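Local coordinates for envelope protein (White spot syndrome virus, PDB 7DDA) that forms part of the virion envelope and, through its C-terminal domain, the part present here, probably binds heparin-like sulphated glycans at sulphate-binding sites, at residues N94-Y100 / Y148-K154; L102-G108 / I140-G146; Y109-I115 / N135-D141. Residue numbers count along the deposited sequence, not the author numbering.

Contact 1. Residues N94-Y100 / Y148-K154; sequences NTKKLLY and YGFLIPK
Parts of two strands, 95-100 of 95-104 and 148-153 of 145-153, run antiparallel, axes 4.6 Å apart and N-to-C directions 155° from each other. Tyr-148, the first residue of the segment, pairs with Tyr-100 through two hydrogen bonds: Tyr-148 N gives 2.7 Å to Tyr-100 O, and Tyr-100 N gives 2.9 Å to Tyr-148 O. Its m rotamer carries the ring away from 94-100, and its OH is hydrogen-bonded to Asn-136 O. Gly-149 faces Leu-99 with CA atoms 4.1 Å apart; a CB here would clash with Lys-97 CE, and Leu-99 CD1 comes to 3.7 Å from Gly-149 CA. Phe-150 pairs with Leu-98, its N 2.8 Å from Leu-98 O and its O 2.8 Å from Leu-98 N. The Phe-150 ring, also m, meets that of Tyr-100 edge to edge, CD2 to CD2 at 4.3 Å. Leu-151 lies across from Lys-97 on the face shared with Leu-99; Lys-97 CD packs 3.4 Å from Phe-150 O, and its NZ forms a salt bridge with Glu-134. Ile-152 (chi1 p) pairs with Lys-96, with Ile-152 N 2.8 Å from Lys-96 O and Lys-96 N 2.9 Å from Ile-152 O, while Ile-152 CD1 touches Leu-98 CD1 at 4.0 Å. Pro-153 opposes Thr-95, and Lys-154 N closes the ladder on Asn-94 O at 2.8 Å. Leu-98, Tyr-100, Tyr-148 and Phe-150 pack on strand 160-170 of the opposing sheet. Flanked by strands 80-89 and 131-135, the pair is central in one sheet of a beta-sandwich.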
loop_
_atom_site.group_PDB
_atom_site.type_symbol
_atom_site.label_atom_id
_atom_site.label_comp_id
_atom_site.label_asym_id
_atom_site.label_seq_id
_atom_site.Cartn_x
_atom_site.Cartn_y
_atom_site.Cartn_z
ATOM N N ASN A 94 -16.283 -20.465 6.676
ATOM C CA ASN A 94 -16.276 -19.030 6.918
ATOM C C ASN A 94 -14.971 -18.372 6.515
ATOM O O ASN A 94 -14.932 -17.144 6.367
ATOM C CB ASN A 94 -16.537 -18.735 8.394
ATOM C CG ASN A 94 -17.977 -18.921 8.766
ATOM O OD1 ASN A 94 -18.386 -20.029 9.120
ATOM N ND2 ASN A 94 -18.773 -17.844 8.660
ATOM N N THR A 95 -13.903 -19.152 6.349
ATOM C CA THR A 95 -12.625 -18.612 5.931
ATOM C C THR A 95 -12.075 -19.419 4.770
ATOM O O THR A 95 -12.512 -20.532 4.458
ATOM C CB THR A 95 -11.586 -18.575 7.064
ATOM O OG1 THR A 95 -11.296 -19.905 7.524
ATOM C CG2 THR A 95 -12.080 -17.712 8.226
ATOM N N LYS A 96 -11.071 -18.823 4.160
ATOM C CA LYS A 96 -10.462 -19.285 2.934
ATOM C C LYS A 96 -8.962 -19.173 3.147
ATOM O O LYS A 96 -8.493 -18.169 3.699
ATOM C CB LYS A 96 -10.913 -18.382 1.794
ATOM C CG LYS A 96 -10.683 -18.898 0.433
ATOM C CD LYS A 96 -11.970 -19.484 -0.070
ATOM C CE LYS A 96 -11.774 -20.016 -1.440
ATOM N NZ LYS A 96 -12.552 -21.248 -1.689
ATOM N N LYS A 97 -8.208 -20.192 2.749
ATOM C CA LYS A 97 -6.749 -20.135 2.826
ATOM C C LYS A 97 -6.181 -20.137 1.411
ATOM O O LYS A 97 -6.384 -21.098 0.662
ATOM C CB LYS A 97 -6.193 -21.292 3.645
ATOM C CG LYS A 97 -4.697 -21.354 3.663
ATOM C CD LYS A 97 -4.076 -20.150 4.333
ATOM C CE LYS A 97 -2.548 -20.154 4.159
ATOM N NZ LYS A 97 -1.908 -21.488 4.418
ATOM N N LEU A 98 -5.500 -19.050 1.041
ATOM C CA LEU A 98 -5.000 -18.844 -0.313
ATOM C C LEU A 98 -3.482 -18.792 -0.262
ATOM O O LEU A 98 -2.911 -17.944 0.430
ATOM C CB LEU A 98 -5.551 -17.551 -0.922
ATOM C CG LEU A 98 -7.074 -17.484 -1.023
ATOM C CD1 LEU A 98 -7.510 -16.177 -1.673
ATOM C CD2 LEU A 98 -7.621 -18.684 -1.791
ATOM N N LEU A 99 -2.828 -19.676 -1.002
ATOM C CA LEU A 99 -1.383 -19.797 -0.899
ATOM C C LEU A 99 -0.759 -19.625 -2.273
ATOM O O LEU A 99 -1.161 -20.291 -3.229
ATOM C CB LEU A 99 -0.997 -21.144 -0.275
ATOM C CG LEU A 99 0.481 -21.503 -0.245
ATOM C CD1 LEU A 99 1.258 -20.479 0.556
ATOM C CD2 LEU A 99 0.651 -22.893 0.365
ATOM N N TYR A 100 0.235 -18.743 -2.360
ATOM C CA TYR A 100 0.903 -18.424 -3.611
ATOM C C TYR A 100 2.400 -18.645 -3.485
ATOM O O TYR A 100 2.960 -18.599 -2.386
ATOM C CB TYR A 100 0.596 -16.977 -4.026
ATOM C CG TYR A 100 -0.872 -16.847 -4.293
ATOM C CD1 TYR A 100 -1.399 -17.133 -5.550
ATOM C CD2 TYR A 100 -1.751 -16.530 -3.261
ATOM C CE1 TYR A 100 -2.761 -17.061 -5.782
ATOM C CE2 TYR A 100 -3.116 -16.460 -3.488
ATOM C CZ TYR A 100 -3.614 -16.729 -4.742
ATOM O OH TYR A 100 -4.975 -16.650 -4.941
ATOM N N TYR A 148 3.764 -17.501 -0.004
ATOM C CA TYR A 148 3.032 -16.459 0.710
ATOM C C TYR A 148 1.578 -16.879 0.864
ATOM O O TYR A 148 0.869 -17.061 -0.130
ATOM C CB TYR A 148 3.186 -15.127 -0.030
ATOM C CG TYR A 148 4.670 -14.809 -0.097
ATOM C CD1 TYR A 148 5.342 -14.333 1.027
ATOM C CD2 TYR A 148 5.414 -15.081 -1.235
ATOM C CE1 TYR A 148 6.697 -14.103 1.009
ATOM C CE2 TYR A 148 6.789 -14.850 -1.261
ATOM C CZ TYR A 148 7.416 -14.364 -0.137
ATOM O OH TYR A 148 8.767 -14.122 -0.151
ATOM N N GLY A 149 1.142 -17.061 2.106
ATOM C CA GLY A 149 -0.178 -17.597 2.403
ATOM C C GLY A 149 -1.057 -16.586 3.123
ATOM O O GLY A 149 -0.600 -15.882 4.027
ATOM N N PHE A 150 -2.323 -16.543 2.731
ATOM C CA PHE A 150 -3.253 -15.573 3.279
ATOM C C PHE A 150 -4.490 -16.286 3.795
ATOM O O PHE A 150 -5.042 -17.151 3.108
ATOM C CB PHE A 150 -3.591 -14.537 2.220
ATOM C CG PHE A 150 -2.373 -13.879 1.644
ATOM C CD1 PHE A 150 -1.761 -12.821 2.309
ATOM C CD2 PHE A 150 -1.799 -14.354 0.473
ATOM C CE1 PHE A 150 -0.626 -12.222 1.796
ATOM C CE2 PHE A 150 -0.654 -13.760 -0.052
ATOM C CZ PHE A 150 -0.071 -12.691 0.607
ATOM N N LEU A 151 -4.895 -15.956 5.017
ATOM C CA LEU A 151 -6.174 -16.394 5.561
ATOM C C LEU A 151 -7.163 -15.261 5.359
ATOM O O LEU A 151 -6.961 -14.162 5.887
ATOM C CB LEU A 151 -6.058 -16.720 7.047
ATOM C CG LEU A 151 -7.285 -17.281 7.773
ATOM C CD1 LEU A 151 -7.849 -18.559 7.140
ATOM C CD2 LEU A 151 -6.950 -17.486 9.239
ATOM N N ILE A 152 -8.203 -15.495 4.575
ATOM C CA ILE A 152 -9.173 -14.417 4.374
ATOM C C ILE A 152 -10.554 -14.859 4.854
ATOM O O ILE A 152 -10.862 -16.062 4.848
ATOM C CB ILE A 152 -9.225 -13.941 2.906
ATOM C CG1 ILE A 152 -9.872 -14.988 2.011
ATOM C CG2 ILE A 152 -7.843 -13.564 2.393
ATOM C CD1 ILE A 152 -10.223 -14.467 0.636
ATOM N N PRO A 153 -11.399 -13.934 5.311
ATOM C CA PRO A 153 -12.806 -14.273 5.522
ATOM C C PRO A 153 -13.471 -14.537 4.186
ATOM O O PRO A 153 -13.073 -13.978 3.159
ATOM C CB PRO A 153 -13.385 -13.020 6.190
ATOM C CG PRO A 153 -12.202 -12.178 6.572
ATOM C CD PRO A 153 -11.122 -12.522 5.606
ATOM N N LYS A 154 -14.470 -15.423 4.203
ATOM C CA LYS A 154 -15.337 -15.603 3.045
ATOM C C LYS A 154 -15.847 -14.256 2.560
ATOM O O LYS A 154 -16.311 -13.436 3.351
ATOM C CB LYS A 154 -16.513 -16.508 3.407
ATOM C CG LYS A 154 -17.487 -16.791 2.274
ATOM C CD LYS A 154 -18.742 -17.482 2.836
ATOM C CE LYS A 154 -19.220 -16.802 4.136
ATOM N NZ LYS A 154 -20.050 -17.647 5.066
#

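Contact 2. Residues L102-G108 / I140-G146; sequences LRNKKAG and IDENEEG
A type II beta turn from Asp-141 to Glu-144, with Asn-143 left-handed (phi 67°, psi 5°), leads into strand 145-153 beside the end of strand 95-104. Leu-102 and Gly-146 make an antiparallel hydrogen-bonded pair: Leu-102 N to Gly-146 O and Gly-146 N to Leu-102 O are both 2.7 Å. A CB on Gly-146 would clash with Ile-140 CD1. Arg-103 and Glu-145 follow as a non-hydrogen-bonded pair, CA atoms 4.1 Å apart. Beyond it, two further backbone bonds join Asn-104 to the turn: Asn-104 N donates to Glu-144 O (3.1 Å) and Asn-143 N to Asn-104 O (2.7 Å). The Asn-104 side chain (chi1 t) works twice: OD1 accepts from Lys-106 N at 2.8 Å, an Asx turn at the strand end, while ND2 reaches Ile-140 O at 3.1 Å and also bonds Tyr-109 O. Arg-103 NH1 donates to Asn-143 O (3.0 Å), with Glu-145 CB over one guanidinium face; Arg-103 NH2 to Glu-145 OE1, at 3.9 Å, is a long salt bridge of charges alone, and OE1 is hydrogen-bonded to Tyr-83. A sulfate ion, probably from the crystallisation liquor, lies about 3 Å from the Arg-103 side chain between nearest atoms.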
loop_
_atom_site.group_PDB
_atom_site.type_symbol
_atom_site.label_atom_id
_atom_site.label_comp_id
_atom_site.label_asym_id
_atom_site.label_seq_id
_atom_site.Cartn_x
_atom_site.Cartn_y
_atom_site.Cartn_z
ATOM N N LEU A 102 6.169 -17.372 -5.347
ATOM C CA LEU A 102 6.932 -16.537 -6.265
ATOM C C LEU A 102 8.301 -17.180 -6.466
ATOM O O LEU A 102 9.052 -17.368 -5.500
ATOM C CB LEU A 102 7.076 -15.105 -5.725
ATOM C CG LEU A 102 7.889 -14.092 -6.552
ATOM C CD1 LEU A 102 7.348 -12.665 -6.405
ATOM C CD2 LEU A 102 9.372 -14.122 -6.194
ATOM N N ARG A 103 8.636 -17.495 -7.711
ATOM C CA ARG A 103 9.942 -18.055 -8.032
ATOM C C ARG A 103 10.853 -17.010 -8.664
ATOM O O ARG A 103 10.477 -16.344 -9.640
ATOM C CB ARG A 103 9.822 -19.257 -8.966
ATOM C CG ARG A 103 11.052 -20.155 -8.900
ATOM C CD ARG A 103 10.932 -21.350 -9.840
ATOM N NE ARG A 103 9.781 -22.195 -9.533
ATOM C CZ ARG A 103 9.709 -23.044 -8.506
ATOM N NH1 ARG A 103 10.731 -23.187 -7.668
ATOM N NH2 ARG A 103 8.606 -23.758 -8.311
ATOM N N ASN A 104 12.054 -16.884 -8.102
ATOM C CA ASN A 104 13.105 -16.069 -8.690
ATOM C C ASN A 104 13.589 -16.735 -9.976
ATOM O O ASN A 104 14.076 -17.868 -9.957
ATOM C CB ASN A 104 14.239 -15.894 -7.676
ATOM C CG ASN A 104 15.433 -15.096 -8.224
ATOM O OD1 ASN A 104 15.423 -14.591 -9.358
ATOM N ND2 ASN A 104 16.467 -14.974 -7.400
ATOM N N LYS A 105 13.427 -16.046 -11.101
ATOM C CA LYS A 105 13.878 -16.545 -12.393
ATOM C C LYS A 105 15.019 -15.717 -12.973
ATOM O O LYS A 105 15.294 -15.810 -14.170
ATOM C CB LYS A 105 12.713 -16.579 -13.377
ATOM C CG LYS A 105 11.576 -17.446 -12.914
ATOM C CD LYS A 105 11.966 -18.892 -13.032
ATOM C CE LYS A 105 11.288 -19.501 -14.217
ATOM N NZ LYS A 105 11.741 -20.891 -14.438
ATOM N N LYS A 106 15.682 -14.903 -12.155
ATOM C CA LYS A 106 16.731 -14.006 -12.627
ATOM C C LYS A 106 18.078 -14.705 -12.508
ATOM O O LYS A 106 18.590 -14.897 -11.396
ATOM C CB LYS A 106 16.740 -12.711 -11.825
ATOM C CG LYS A 106 15.774 -11.690 -12.301
ATOM C CD LYS A 106 15.991 -10.388 -11.572
ATOM C CE LYS A 106 17.081 -9.585 -12.250
ATOM N NZ LYS A 106 16.795 -9.435 -13.700
ATOM N N ALA A 107 18.666 -15.063 -13.647
ATOM C CA ALA A 107 19.981 -15.687 -13.620
ATOM C C ALA A 107 20.988 -14.752 -12.960
ATOM O O ALA A 107 21.084 -13.575 -13.314
ATOM C CB ALA A 107 20.420 -16.051 -15.034
ATOM N N GLY A 108 21.700 -15.270 -11.963
ATOM C CA GLY A 108 22.683 -14.514 -11.229
ATOM C C GLY A 108 22.197 -13.899 -9.933
ATOM O O GLY A 108 23.021 -13.616 -9.053
ATOM N N ILE A 140 16.168 -15.614 -1.511
ATOM C CA ILE A 140 15.534 -16.516 -2.460
ATOM C C ILE A 140 16.472 -16.606 -3.646
ATOM O O ILE A 140 16.592 -15.650 -4.422
ATOM C CB ILE A 140 14.138 -16.041 -2.900
ATOM C CG1 ILE A 140 13.171 -15.967 -1.712
ATOM C CG2 ILE A 140 13.556 -16.979 -3.941
ATOM C CD1 ILE A 140 11.867 -15.234 -2.040
ATOM N N ASP A 141 17.142 -17.745 -3.785
ATOM C CA ASP A 141 18.120 -17.925 -4.841
ATOM C C ASP A 141 17.425 -18.126 -6.175
ATOM O O ASP A 141 16.200 -18.176 -6.265
ATOM C CB ASP A 141 19.029 -19.099 -4.514
ATOM C CG ASP A 141 19.909 -18.817 -3.346
ATOM O OD1 ASP A 141 20.403 -17.669 -3.273
ATOM O OD2 ASP A 141 20.093 -19.724 -2.505
ATOM N N GLU A 142 18.219 -18.233 -7.235
ATOM C CA GLU A 142 17.645 -18.448 -8.554
ATOM C C GLU A 142 16.947 -19.798 -8.605
ATOM O O GLU A 142 17.487 -20.812 -8.146
ATOM C CB GLU A 142 18.720 -18.358 -9.625
ATOM C CG GLU A 142 18.161 -18.437 -11.027
ATOM C CD GLU A 142 19.233 -18.649 -12.081
ATOM O OE1 GLU A 142 20.441 -18.518 -11.745
ATOM O OE2 GLU A 142 18.856 -18.954 -13.239
ATOM N N ASN A 143 15.725 -19.793 -9.132
ATOM C CA ASN A 143 14.810 -20.925 -9.243
ATOM C C ASN A 143 14.311 -21.413 -7.890
ATOM O O ASN A 143 13.576 -22.409 -7.831
ATOM C CB ASN A 143 15.424 -22.081 -10.036
ATOM C CG ASN A 143 15.478 -21.771 -11.514
ATOM O OD1 ASN A 143 14.483 -21.312 -12.093
ATOM N ND2 ASN A 143 16.640 -21.975 -12.129
ATOM N N GLU A 144 14.659 -20.740 -6.805
ATOM C CA GLU A 144 14.004 -21.002 -5.540
ATOM C C GLU A 144 12.711 -20.184 -5.441
ATOM O O GLU A 144 12.572 -19.130 -6.063
ATOM C CB GLU A 144 14.953 -20.684 -4.396
ATOM C CG GLU A 144 14.349 -20.952 -3.058
ATOM C CD GLU A 144 15.282 -20.605 -1.940
ATOM O OE1 GLU A 144 16.412 -20.136 -2.248
ATOM O OE2 GLU A 144 14.870 -20.799 -0.770
ATOM N N GLU A 145 11.736 -20.705 -4.700
ATOM C CA GLU A 145 10.452 -20.037 -4.529
ATOM C C GLU A 145 10.307 -19.502 -3.111
ATOM O O GLU A 145 10.846 -20.069 -2.151
ATOM C CB GLU A 145 9.272 -20.975 -4.821
ATOM C CG GLU A 145 9.055 -22.013 -3.727
ATOM C CD GLU A 145 7.852 -22.929 -3.959
ATOM O OE1 GLU A 145 7.067 -22.693 -4.915
ATOM O OE2 GLU A 145 7.709 -23.903 -3.174
ATOM N N GLY A 146 9.585 -18.389 -3.007
ATOM C CA GLY A 146 9.009 -17.934 -1.750
ATOM C C GLY A 146 7.510 -18.202 -1.749
ATOM O O GLY A 146 6.825 -17.965 -2.749
#

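Contact 3. Residues Y109-I115 / N135-D141; sequences YTCLCRI and NNRDEID. With SO4 (sulfate ion), chain B.
Strand 110-115 and the irregular segment 135-141 run nearly antiparallel, their end-to-end directions 171° apart, and separate from 4.7 Å between the CA atoms of Thr-110 and Asp-141 to 8.4 Å between those of Ile-115 and Asn-135. Direct backbone pairing amounts to a single antiparallel bridge: Cys-111 N donates to Ile-140 O (3.0 Å) and Ile-140 N to Cys-111 O (2.8 Å). Water fills the widening gap. Water 2 accepts from Cys-113 N (2.9 Å) and Arg-114 NH1 (3.0 Å) and lies near Asn-136 O (2.9 Å) and Asp-138 O (2.7 Å); water 1 joins Cys-113 O to Asn-135 OD1, 2.6 Å from each; water 3 accepts from Ile-115 N at 2.9 Å. Among side-chain bonds, Arg-114 NH1 folds back on Cys-113 O (2.7 Å), and its NH2 makes a weak bond to Arg-137 O (3.0 Å). Asn-136 OD1 accepts from Asp-138 N at 2.8 Å, an Asx turn, leaving ND2 facing a sulfate, whose O2 is a very short 2.5 Å away. The two arginines approach closely, Arg-114 NE to Arg-137 NH1 at 4.3 Å, and their charges are met by Glu-48 and Glu-120 of the second subunit. Apolar packing is sparse: Cys-113 CB lies 4.2 Å from Ile-140 CD1. The methyl Leu-112 CD2 lies against a backbone carbonyl, 3.3 Å from Asp-138 O. Cys-111 is disulfide-bonded to Cys-169 on strand 160-170. Strand 110-120, outermost in its sheet within this chain, thus meets the loop joining strands 131-135 and 145-153 of the sandwich's opposing sheet through one beta bridge continued by waters.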
loop_
_atom_site.group_PDB
_atom_site.type_symbol
_atom_site.label_atom_id
_atom_site.label_comp_id
_atom_site.label_asym_id
_atom_site.label_seq_id
_atom_site.Cartn_x
_atom_site.Cartn_y
_atom_site.Cartn_z
ATOM N N TYR A 109 20.888 -13.697 -9.771
ATOM C CA TYR A 109 20.377 -12.849 -8.700
ATOM C C TYR A 109 19.864 -13.638 -7.501
ATOM O O TYR A 109 19.293 -14.723 -7.639
ATOM C CB TYR A 109 19.265 -11.943 -9.215
ATOM C CG TYR A 109 19.762 -10.785 -10.049
ATOM C CD1 TYR A 109 20.088 -10.951 -11.391
ATOM C CD2 TYR A 109 19.907 -9.517 -9.487
ATOM C CE1 TYR A 109 20.540 -9.880 -12.152
ATOM C CE2 TYR A 109 20.351 -8.444 -10.240
ATOM C CZ TYR A 109 20.666 -8.629 -11.568
ATOM O OH TYR A 109 21.107 -7.555 -12.301
ATOM N N THR A 110 20.094 -13.075 -6.322
ATOM C CA THR A 110 19.446 -13.461 -5.081
ATOM C C THR A 110 18.428 -12.379 -4.748
ATOM O O THR A 110 18.656 -11.202 -5.049
ATOM C CB THR A 110 20.478 -13.603 -3.957
ATOM O OG1 THR A 110 21.486 -14.534 -4.368
ATOM C CG2 THR A 110 19.833 -14.095 -2.655
ATOM N N CYS A 111 17.292 -12.765 -4.154
ATOM C CA CYS A 111 16.215 -11.809 -3.938
ATOM C C CYS A 111 15.661 -11.883 -2.525
ATOM O O CYS A 111 15.660 -12.936 -1.879
ATOM C CB CYS A 111 15.064 -12.003 -4.924
ATOM S SG CYS A 111 15.478 -11.695 -6.652
ATOM N N LEU A 112 15.190 -10.731 -2.061
ATOM C CA LEU A 112 14.281 -10.630 -0.934
ATOM C C LEU A 112 12.895 -10.227 -1.439
ATOM O O LEU A 112 12.756 -9.571 -2.480
ATOM C CB LEU A 112 14.801 -9.624 0.089
ATOM C CG LEU A 112 16.010 -10.043 0.924
ATOM C CD1 LEU A 112 16.448 -8.871 1.769
ATOM C CD2 LEU A 112 15.714 -11.256 1.819
ATOM N N CYS A 113 11.867 -10.639 -0.696
ATOM C CA CYS A 113 10.485 -10.343 -1.047
ATOM C C CYS A 113 9.725 -9.932 0.204
ATOM O O CYS A 113 9.705 -10.675 1.190
ATOM C CB CYS A 113 9.810 -11.556 -1.691
ATOM S SG CYS A 113 8.233 -11.194 -2.478
ATOM N N ARG A 114 9.088 -8.762 0.163
ATOM C CA ARG A 114 8.132 -8.358 1.187
ATOM C C ARG A 114 6.777 -8.126 0.527
ATOM O O ARG A 114 6.707 -7.769 -0.655
ATOM C CB ARG A 114 8.591 -7.097 1.925
ATOM C CG ARG A 114 9.921 -7.239 2.640
ATOM C CD ARG A 114 9.792 -8.172 3.810
ATOM N NE ARG A 114 11.079 -8.464 4.441
ATOM C CZ ARG A 114 11.943 -9.383 4.002
ATOM N NH1 ARG A 114 11.674 -10.089 2.903
ATOM N NH2 ARG A 114 13.081 -9.591 4.657
ATOM N N ILE A 115 5.693 -8.331 1.293
ATOM C CA ILE A 115 4.355 -8.358 0.719
ATOM C C ILE A 115 3.384 -7.454 1.467
ATOM O O ILE A 115 3.529 -7.157 2.658
ATOM C CB ILE A 115 3.752 -9.775 0.680
ATOM C CG1 ILE A 115 3.465 -10.220 2.102
ATOM C CG2 ILE A 115 4.635 -10.753 -0.113
ATOM C CD1 ILE A 115 2.704 -11.467 2.196
ATOM N N ASN A 135 5.125 -17.009 4.902
ATOM C CA ASN A 135 5.766 -15.772 4.477
ATOM C C ASN A 135 7.271 -15.996 4.483
ATOM O O ASN A 135 7.873 -16.077 5.552
ATOM C CB ASN A 135 5.388 -14.629 5.409
ATOM C CG ASN A 135 5.790 -13.291 4.865
ATOM O OD1 ASN A 135 6.799 -13.166 4.174
ATOM N ND2 ASN A 135 5.011 -12.269 5.180
ATOM N N ASN A 136 7.887 -16.049 3.309
ATOM C CA ASN A 136 9.333 -16.236 3.225
ATOM C C ASN A 136 10.039 -14.884 3.310
ATOM O O ASN A 136 10.009 -14.084 2.366
ATOM C CB ASN A 136 9.694 -16.975 1.939
ATOM C CG ASN A 136 11.167 -17.328 1.868
ATOM O OD1 ASN A 136 11.978 -16.811 2.634
ATOM N ND2 ASN A 136 11.515 -18.236 0.967
ATOM N N ARG A 137 10.708 -14.645 4.426
ATOM C CA ARG A 137 11.454 -13.415 4.648
ATOM C C ARG A 137 12.925 -13.542 4.291
ATOM O O ARG A 137 13.664 -12.560 4.402
ATOM C CB ARG A 137 11.324 -12.986 6.115
ATOM C CG ARG A 137 9.921 -12.606 6.456
ATOM C CD ARG A 137 9.600 -12.766 7.908
ATOM N NE ARG A 137 8.241 -12.287 8.175
ATOM C CZ ARG A 137 7.819 -11.033 8.010
ATOM N NH1 ARG A 137 8.652 -10.064 7.626
ATOM N NH2 ARG A 137 6.552 -10.742 8.261
ATOM N N ASP A 138 13.368 -14.720 3.872
ATOM C CA ASP A 138 14.783 -14.977 3.687
ATOM C C ASP A 138 15.204 -14.693 2.258
ATOM O O ASP A 138 14.416 -14.267 1.413
ATOM C CB ASP A 138 15.118 -16.417 4.054
ATOM C CG ASP A 138 14.606 -16.788 5.415
ATOM O OD1 ASP A 138 14.840 -16.001 6.365
ATOM O OD2 ASP A 138 13.959 -17.852 5.529
ATOM N N GLU A 139 16.478 -14.934 1.990
ATOM C CA GLU A 139 16.973 -14.838 0.633
ATOM C C GLU A 139 16.333 -15.919 -0.231
ATOM O O GLU A 139 15.962 -16.991 0.250
ATOM C CB GLU A 139 18.490 -14.959 0.633
ATOM C CG GLU A 139 19.149 -13.820 1.372
ATOM C CD GLU A 139 20.645 -13.793 1.176
ATOM O OE1 GLU A 139 21.320 -12.959 1.828
ATOM O OE2 GLU A 139 21.137 -14.606 0.365
ATOM N N ILE A 140 16.168 -15.614 -1.511
ATOM C CA ILE A 140 15.534 -16.516 -2.460
ATOM C C ILE A 140 16.472 -16.606 -3.646
ATOM O O ILE A 140 16.592 -15.650 -4.422
ATOM C CB ILE A 140 14.138 -16.041 -2.900
ATOM C CG1 ILE A 140 13.171 -15.967 -1.712
ATOM C CG2 ILE A 140 13.556 -16.979 -3.941
ATOM C CD1 ILE A 140 11.867 -15.234 -2.040
ATOM N N ASP A 141 17.142 -17.745 -3.785
ATOM C CA ASP A 141 18.120 -17.925 -4.841
ATOM C C ASP A 141 17.425 -18.126 -6.175
ATOM O O ASP A 141 16.200 -18.176 -6.265
ATOM C CB ASP A 141 19.029 -19.099 -4.514
ATOM C CG ASP A 141 19.909 -18.817 -3.346
ATOM O OD1 ASP A 141 20.403 -17.669 -3.273
ATOM O OD2 ASP A 141 20.093 -19.724 -2.505
HETATM S S SO4 B . 8.935 -20.514 1.444
HETATM O O1 SO4 B . 9.729 -20.542 2.677
HETATM O O2 SO4 B . 9.654 -19.804 0.423
HETATM O O3 SO4 B . 7.722 -19.782 1.771
HETATM O O4 SO4 B . 8.606 -21.854 1.039
HETATM O O HOH W 1 8.318 -11.286 3.294
HETATM O O HOH W 2 12.238 -12.592 1.358
HETATM O O HOH W 3 6.165 -9.396 4.003
#

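In the fold
Contacts 1 and 2 share one strand pair, 95-104 with 145-153, but their centres lie 24 Å apart, on opposite sides of the chain's centre. Contact 3 is close to contact 2, centres 8 Å apart, and shares Ile-140 and Asp-141 with it; Asn-104 ND2 reaches Tyr-109 O at 2.8 Å. Tyr-148 OH links contact 1 to contact 3, 2.8 Å from Asn-136 O, and lies 3.8 Å from Ile-140 CD1. Asn-136 binds a sulfate also held by Lys-147 N; the same sulfate is about 6 Å from the Tyr-148 side chain (nearest atoms), and a separate one sits at Arg-103 of contact 2. Such ions may mark where sulphate groups of heparin bind. Contacts 1 and 3 both touch the second subunit.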